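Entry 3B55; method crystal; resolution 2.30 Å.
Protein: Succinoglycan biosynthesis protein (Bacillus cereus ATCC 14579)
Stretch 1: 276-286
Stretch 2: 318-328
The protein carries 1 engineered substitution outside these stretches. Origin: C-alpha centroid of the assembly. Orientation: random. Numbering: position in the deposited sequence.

Stretch 1 276-286: PADFYLKHDIA
Stretch 2 318-328: FIYPKVAGQHL

Two direct hydrogen bonds fix this contact, and both run from the first helix, one to the loop before the second helix and one to that helix's first residue. The logic is clearest at Asp284, whose OD2 accepts from the backbone N of Ala324 at 2.7 Å with an N-H...acceptor angle of 164°. Ala324 is the first residue of its helix and follows the N-cap Val323, so its amide has no carbonyl of a preceding turn to bond to; a carboxylate from across the contact fills that role. To reach it, Asp284 holds chi1 at -92°, between wells, with chi2 at 34°, and its OD2 lies 3.3 Å from Val323 CB. The second bond joins His283 ND1 to Tyr320 OH at 2.7 Å, and either atom could be the donor. His283 (chi1 t, chi2 -134°) and Tyr320 (chi1 m, chi2 -87°) meet rim to rim, with planes at 32° and centroids 5.9 Å apart, and the hydroxyl lies near the imidazole plane, where the nitrogen lone pair or N-H is directed.

A water ties in three further groups. It donates to Leu281 O at 2.7 Å and to Lys322 O at 2.9 Å, and bonds His327 NE2 at 2.6 Å, linking a helix carbonyl to a loop carbonyl and an imidazole. His327 uses chi1 m and chi2 -57° to present that nitrogen, which also lies 3.6 Å from Ile285 CG1.

The backbone frame is simple. The first stretch is helical through Asp284 to Ala286 and the helix continues beyond it, with i to i+4 bonds such as Asp284 N to Tyr280 O at 3.1 Å and Ile285 N to Leu281 O at 3.0 Å. In the second stretch an irregular segment runs through Tyr320 (phi/psi -94/135), Pro321 (-77/-36), Lys322 (-153/151) and Val323 (-117/159), then turns helical at Ala324 (-46/-43). Leu328 N bonds Ala324 O at 3.0 Å. The helix axes approach to 8.9 Å, and their N-to-C directions differ by 53°. Register runs in the same sense along both stretches: CA atoms pair Tyr280 with Tyr320 at 5.3 Å, Leu281 with Pro321 at 5.7 Å and Asp284 with Ala324 at 4.8 Å.

Apolar packing adds to these bonds; the whole contact buries 599 Å², both sides summed. Tyr280 (chi1 m, chi2 -80°) turns its ring edge to the face of Tyr320, with planes at 76° and centroids 5.3 Å apart. Its CB sits over one face of that ring, 3.4 Å from Tyr320 CD1, so a single phenol ring is packed on its face while its hydroxyl bonds at the rim. Pro321, its CB directed toward the helix, provides an apolar patch: its CG lies 3.9 Å from Ala277 CB and 4.0 Å from Leu281 CB, and its CD 3.9 Å from Tyr280 CB. Leu281 (t, p) extends this patch, its CD1 reaching 3.9 Å from Lys322 CB. The rule is a polar anchor at the start of the second helix, with aromatic and proline packing about one to two turns earlier along the first helix, against the loop residues Tyr320 and Pro321 that precede the second.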

ATOM      1  N   PRO A 276      21.051 -11.204  -3.767  1.00 31.75           N
ATOM      2  CA  PRO A 276      19.789 -11.561  -3.111  1.00 30.63           C
ATOM      3  C   PRO A 276      18.932 -10.397  -2.617  1.00 28.85           C
ATOM      4  O   PRO A 276      17.707 -10.503  -2.574  1.00 27.83           O
ATOM      5  CB  PRO A 276      20.244 -12.459  -1.962  1.00 31.09           C
ATOM      6  CG  PRO A 276      21.591 -11.909  -1.628  1.00 29.52           C
ATOM      7  CD  PRO A 276      22.189 -11.749  -3.005  1.00 32.95           C
ATOM      8  N   ALA A 277      19.562  -9.290  -2.241  1.00 27.11           N
ATOM      9  CA  ALA A 277      18.800  -8.150  -1.742  1.00 26.99           C
ATOM     10  C   ALA A 277      18.018  -7.421  -2.841  1.00 25.01           C
ATOM     11  O   ALA A 277      17.027  -6.743  -2.558  1.00 21.39           O
ATOM     12  CB  ALA A 277      19.734  -7.178  -1.013  1.00 23.01           C
ATOM     13  N   ASP A 278      18.454  -7.569  -4.089  1.00 24.43           N
ATOM     14  CA  ASP A 278      17.784  -6.905  -5.207  1.00 23.59           C
ATOM     15  C   ASP A 278      16.344  -7.356  -5.446  1.00 21.93           C
ATOM     16  O   ASP A 278      15.580  -6.656  -6.104  1.00 20.32           O
ATOM     17  CB  ASP A 278      18.582  -7.081  -6.501  1.00 27.06           C
ATOM     18  CG  ASP A 278      19.765  -6.130  -6.597  1.00 33.40           C
ATOM     19  OD1 ASP A 278      20.377  -6.075  -7.682  1.00 37.52           O
ATOM     20  OD2 ASP A 278      20.084  -5.442  -5.599  1.00 33.65           O
ATOM     21  N   PHE A 279      15.971  -8.525  -4.936  1.00 18.55           N
ATOM     22  CA  PHE A 279      14.604  -9.009  -5.106  1.00 19.36           C
ATOM     23  C   PHE A 279      13.652  -8.008  -4.451  1.00 18.98           C
ATOM     24  O   PHE A 279      12.619  -7.633  -5.019  1.00 14.89           O
ATOM     25  CB  PHE A 279      14.432 -10.375  -4.432  1.00 21.86           C
ATOM     26  CG  PHE A 279      14.920 -11.537  -5.259  1.00 30.35           C
ATOM     27  CD1 PHE A 279      14.104 -12.105  -6.235  1.00 27.72           C
ATOM     28  CD2 PHE A 279      16.197 -12.064  -5.064  1.00 32.62           C
ATOM     29  CE1 PHE A 279      14.549 -13.181  -7.009  1.00 30.47           C
ATOM     30  CE2 PHE A 279      16.652 -13.139  -5.833  1.00 34.05           C
ATOM     31  CZ  PHE A 279      15.823 -13.697  -6.806  1.00 29.03           C
ATOM     32  N   TYR A 280      14.031  -7.576  -3.251  1.00 18.27           N
ATOM     33  CA  TYR A 280      13.253  -6.630  -2.463  1.00 17.72           C
ATOM     34  C   TYR A 280      13.397  -5.201  -2.950  1.00 17.88           C
ATOM     35  O   TYR A 280      12.442  -4.429  -2.895  1.00 16.96           O
ATOM     36  CB  TYR A 280      13.677  -6.732  -1.003  1.00 19.20           C
ATOM     37  CG  TYR A 280      13.524  -8.132  -0.493  1.00 19.98           C
ATOM     38  CD1 TYR A 280      12.280  -8.610  -0.095  1.00 19.33           C
ATOM     39  CD2 TYR A 280      14.607  -9.011  -0.478  1.00 19.54           C
ATOM     40  CE1 TYR A 280      12.109  -9.923   0.306  1.00 21.19           C
ATOM     41  CE2 TYR A 280      14.450 -10.336  -0.079  1.00 24.17           C
ATOM     42  CZ  TYR A 280      13.192 -10.784   0.312  1.00 21.68           C
ATOM     43  OH  TYR A 280      13.008 -12.087   0.716  1.00 26.16           O
ATOM     44  N   LEU A 281      14.591  -4.846  -3.411  1.00 15.90           N
ATOM     45  CA  LEU A 281      14.821  -3.502  -3.916  1.00 17.02           C
ATOM     46  C   LEU A 281      13.904  -3.316  -5.115  1.00 16.21           C
ATOM     47  O   LEU A 281      13.190  -2.324  -5.209  1.00 16.82           O
ATOM     48  CB  LEU A 281      16.277  -3.321  -4.355  1.00 15.92           C
ATOM     49  CG  LEU A 281      16.611  -1.962  -4.979  1.00 21.26           C
ATOM     50  CD1 LEU A 281      16.468  -0.869  -3.928  1.00 19.26           C
ATOM     51  CD2 LEU A 281      18.023  -1.980  -5.545  1.00 20.88           C
ATOM     52  N   LYS A 282      13.920  -4.294  -6.019  1.00 13.99           N
ATOM     53  CA  LYS A 282      13.094  -4.239  -7.213  1.00 16.22           C
ATOM     54  C   LYS A 282      11.619  -4.319  -6.850  1.00 14.13           C
ATOM     55  O   LYS A 282      10.786  -3.714  -7.520  1.00 10.79           O
ATOM     56  CB  LYS A 282      13.436  -5.386  -8.171  1.00 16.10           C
ATOM     57  CG  LYS A 282      14.832  -5.320  -8.780  1.00 23.62           C
ATOM     58  CD  LYS A 282      14.964  -6.329  -9.914  1.00 30.10           C
ATOM     59  CE  LYS A 282      16.398  -6.503 -10.390  1.00 35.85           C
ATOM     60  NZ  LYS A 282      17.184  -7.383  -9.482  1.00 40.44           N
ATOM     61  N   HIS A 283      11.293  -5.060  -5.794  1.00 14.90           N
ATOM     62  CA  HIS A 283       9.898  -5.185  -5.401  1.00 14.45           C
ATOM     63  C   HIS A 283       9.299  -3.822  -5.095  1.00 11.10           C
ATOM     64  O   HIS A 283       8.297  -3.441  -5.691  1.00 10.37           O
ATOM     65  CB  HIS A 283       9.724  -6.082  -4.173  1.00 15.08           C
ATOM     66  CG  HIS A 283       8.293  -6.253  -3.753  1.00 18.40           C
ATOM     67  ND1 HIS A 283       7.881  -6.144  -2.441  1.00 18.89           N
ATOM     68  CD2 HIS A 283       7.174  -6.501  -4.477  1.00 17.01           C
ATOM     69  CE1 HIS A 283       6.571  -6.311  -2.375  1.00 16.66           C
ATOM     70  NE2 HIS A 283       6.117  -6.528  -3.597  1.00 15.08           N
ATOM     71  N   ASP A 284       9.916  -3.072  -4.187  1.00 10.44           N
ATOM     72  CA  ASP A 284       9.358  -1.771  -3.838  1.00 11.77           C
ATOM     73  C   ASP A 284       9.608  -0.678  -4.865  1.00 11.24           C
ATOM     74  O   ASP A 284       8.949   0.353  -4.837  1.00 10.72           O
ATOM     75  CB  ASP A 284       9.826  -1.341  -2.449  1.00  8.54           C
ATOM     76  CG  ASP A 284       8.852  -1.779  -1.354  1.00 10.94           C
ATOM     77  OD1 ASP A 284       8.245  -2.866  -1.501  1.00 10.15           O
ATOM     78  OD2 ASP A 284       8.681  -1.047  -0.350  1.00  8.51           O
ATOM     79  N   ILE A 285      10.563  -0.891  -5.762  1.00 11.57           N
ATOM     80  CA  ILE A 285      10.789   0.092  -6.803  1.00 11.34           C
ATOM     81  C   ILE A 285       9.517   0.007  -7.663  1.00 10.59           C
ATOM     82  O   ILE A 285       8.920   1.022  -8.003  1.00  8.91           O
ATOM     83  CB  ILE A 285      12.044  -0.245  -7.644  1.00 13.72           C
ATOM     84  CG1 ILE A 285      13.284   0.298  -6.926  1.00 12.35           C
ATOM     85  CG2 ILE A 285      11.914   0.325  -9.051  1.00  8.49           C
ATOM     86  CD1 ILE A 285      14.575   0.121  -7.697  1.00 18.88           C
ATOM     87  N   ALA A 286       9.093  -1.216  -7.969  1.00  9.30           N
ATOM     88  CA  ALA A 286       7.895  -1.450  -8.770  1.00  9.37           C
ATOM     89  C   ALA A 286       6.635  -0.877  -8.106  1.00  8.66           C
ATOM     90  O   ALA A 286       5.839  -0.210  -8.766  1.00 10.33           O
ATOM     91  CB  ALA A 286       7.717  -2.956  -9.014  1.00  7.99           C
ATOM     92  N   PHE A 318      15.647  -4.955   7.563  1.00 23.36           N
ATOM     93  CA  PHE A 318      16.153  -6.303   7.784  1.00 25.78           C
ATOM     94  C   PHE A 318      16.008  -7.176   6.535  1.00 25.93           C
ATOM     95  O   PHE A 318      16.564  -8.270   6.473  1.00 26.91           O
ATOM     96  CB  PHE A 318      15.493  -6.975   9.002  1.00 25.80           C
ATOM     97  CG  PHE A 318      14.093  -7.460   8.764  1.00 27.63           C
ATOM     98  CD1 PHE A 318      13.024  -6.572   8.768  1.00 32.86           C
ATOM     99  CD2 PHE A 318      13.842  -8.817   8.567  1.00 32.71           C
ATOM    100  CE1 PHE A 318      11.717  -7.023   8.576  1.00 33.80           C
ATOM    101  CE2 PHE A 318      12.539  -9.283   8.373  1.00 36.67           C
ATOM    102  CZ  PHE A 318      11.473  -8.381   8.381  1.00 37.50           C
ATOM    103  N   ILE A 319      15.263  -6.690   5.542  1.00 27.73           N
ATOM    104  CA  ILE A 319      15.082  -7.407   4.276  1.00 27.02           C
ATOM    105  C   ILE A 319      15.142  -6.469   3.069  1.00 22.44           C
ATOM    106  O   ILE A 319      15.698  -6.826   2.033  1.00 23.49           O
ATOM    107  CB  ILE A 319      13.742  -8.189   4.207  1.00 26.25           C
ATOM    108  CG1 ILE A 319      12.629  -7.436   4.940  1.00 30.49           C
ATOM    109  CG2 ILE A 319      13.939  -9.587   4.765  1.00 36.87           C
ATOM    110  CD1 ILE A 319      11.270  -8.122   4.866  1.00 42.86           C
ATOM    111  N   TYR A 320      14.584  -5.268   3.206  1.00 18.60           N
ATOM    112  CA  TYR A 320      14.570  -4.292   2.113  1.00 15.72           C
ATOM    113  C   TYR A 320      15.722  -3.299   2.138  1.00 18.08           C
ATOM    114  O   TYR A 320      16.071  -2.759   3.191  1.00 17.97           O
ATOM    115  CB  TYR A 320      13.256  -3.501   2.138  1.00 17.11           C
ATOM    116  CG  TYR A 320      12.054  -4.235   1.588  1.00 13.09           C
ATOM    117  CD1 TYR A 320      11.752  -4.200   0.224  1.00 15.03           C
ATOM    118  CD2 TYR A 320      11.224  -4.976   2.427  1.00 13.72           C
ATOM    119  CE1 TYR A 320      10.647  -4.883  -0.292  1.00  7.47           C
ATOM    120  CE2 TYR A 320      10.120  -5.670   1.923  1.00 15.35           C
ATOM    121  CZ  TYR A 320       9.836  -5.617   0.563  1.00 15.19           C
ATOM    122  OH  TYR A 320       8.742  -6.294   0.065  1.00 17.51           O
ATOM    123  N   PRO A 321      16.346  -3.061   0.976  1.00 17.74           N
ATOM    124  CA  PRO A 321      17.457  -2.110   0.897  1.00 18.45           C
ATOM    125  C   PRO A 321      16.839  -0.711   0.924  1.00 18.14           C
ATOM    126  O   PRO A 321      17.402   0.232   1.488  1.00 15.80           O
ATOM    127  CB  PRO A 321      18.093  -2.434  -0.457  1.00 20.52           C
ATOM    128  CG  PRO A 321      17.709  -3.881  -0.683  1.00 20.25           C
ATOM    129  CD  PRO A 321      16.276  -3.881  -0.242  1.00 17.59           C
ATOM    130  N   LYS A 322      15.672  -0.607   0.288  1.00 16.92           N
ATOM    131  CA  LYS A 322      14.894   0.625   0.205  1.00 17.07           C
ATOM    132  C   LYS A 322      13.430   0.234   0.041  1.00 15.62           C
ATOM    133  O   LYS A 322      13.124  -0.817  -0.529  1.00 14.81           O
ATOM    134  CB  LYS A 322      15.308   1.462  -1.005  1.00 17.72           C
ATOM    135  CG  LYS A 322      16.753   1.956  -0.989  1.00 26.54           C
ATOM    136  CD  LYS A 322      16.999   2.968  -2.114  1.00 30.83           C
ATOM    137  CE  LYS A 322      16.545   4.378  -1.730  1.00 42.74           C
ATOM    138  NZ  LYS A 322      15.487   4.941  -2.621  1.00 43.12           N
ATOM    139  N   VAL A 323      12.530   1.083   0.530  1.00 11.78           N
ATOM    140  CA  VAL A 323      11.097   0.832   0.435  1.00 12.19           C
ATOM    141  C   VAL A 323      10.398   1.893  -0.409  1.00  9.34           C
ATOM    142  O   VAL A 323      10.911   2.994  -0.593  1.00  8.64           O
ATOM    143  CB  VAL A 323      10.446   0.789   1.825  1.00 12.20           C
ATOM    144  CG1 VAL A 323      10.738  -0.553   2.493  1.00 11.92           C
ATOM    145  CG2 VAL A 323      10.966   1.923   2.667  1.00  3.86           C
ATOM    146  N   ALA A 324       9.215   1.549  -0.908  1.00  7.06           N
ATOM    147  CA  ALA A 324       8.430   2.433  -1.762  1.00  7.32           C
ATOM    148  C   ALA A 324       8.335   3.861  -1.253  1.00  6.58           C
ATOM    149  O   ALA A 324       8.443   4.809  -2.031  1.00 10.70           O
ATOM    150  CB  ALA A 324       7.034   1.854  -1.955  1.00  6.77           C
ATOM    151  N   GLY A 325       8.125   4.002   0.053  1.00  8.68           N
ATOM    152  CA  GLY A 325       8.000   5.307   0.675  1.00  3.94           C
ATOM    153  C   GLY A 325       9.212   6.203   0.530  1.00  6.36           C
ATOM    154  O   GLY A 325       9.077   7.425   0.537  1.00  4.97           O
ATOM    155  N   GLN A 326      10.403   5.623   0.419  1.00  8.54           N
ATOM    156  CA  GLN A 326      11.597   6.446   0.258  1.00  9.26           C
ATOM    157  C   GLN A 326      11.685   6.984  -1.168  1.00  9.90           C
ATOM    158  O   GLN A 326      12.125   8.115  -1.384  1.00 11.31           O
ATOM    159  CB  GLN A 326      12.855   5.645   0.581  1.00  9.78           C
ATOM    160  CG  GLN A 326      12.987   5.304   2.050  1.00 13.79           C
ATOM    161  CD  GLN A 326      14.067   4.284   2.297  1.00 12.33           C
ATOM    162  OE1 GLN A 326      15.192   4.628   2.650  1.00 14.78           O
ATOM    163  NE2 GLN A 326      13.737   3.018   2.084  1.00 11.38           N
ATOM    164  N   HIS A 327      11.254   6.172  -2.133  1.00 11.42           N
ATOM    165  CA  HIS A 327      11.279   6.575  -3.536  1.00  9.56           C
ATOM    166  C   HIS A 327      10.240   7.663  -3.723  1.00  7.97           C
ATOM    167  O   HIS A 327      10.470   8.632  -4.430  1.00  9.25           O
ATOM    168  CB  HIS A 327      10.937   5.396  -4.456  1.00 10.70           C
ATOM    169  CG  HIS A 327      11.783   4.182  -4.238  1.00 11.58           C
ATOM    170  ND1 HIS A 327      13.159   4.204  -4.323  1.00 15.13           N
ATOM    171  CD2 HIS A 327      11.441   2.895  -3.985  1.00 11.34           C
ATOM    172  CE1 HIS A 327      13.628   2.982  -4.137  1.00 16.68           C
ATOM    173  NE2 HIS A 327      12.606   2.170  -3.932  1.00  8.84           N
ATOM    174  N   LEU A 328       9.083   7.487  -3.090  1.00 11.22           N
ATOM    175  CA  LEU A 328       8.015   8.471  -3.193  1.00  9.34           C
ATOM    176  C   LEU A 328       8.425   9.821  -2.600  1.00 11.26           C
ATOM    177  O   LEU A 328       8.283  10.849  -3.257  1.00 11.96           O
ATOM    178  CB  LEU A 328       6.754   7.957  -2.504  1.00  9.90           C
ATOM    179  CG  LEU A 328       6.020   6.838  -3.243  1.00 11.53           C
ATOM    180  CD1 LEU A 328       4.990   6.195  -2.323  1.00  8.29           C
ATOM    181  CD2 LEU A 328       5.370   7.395  -4.494  1.00 12.36           C
TER
HETATM  182  O   HOH W   1      12.823  -0.402  -3.343  1.00 14.86           O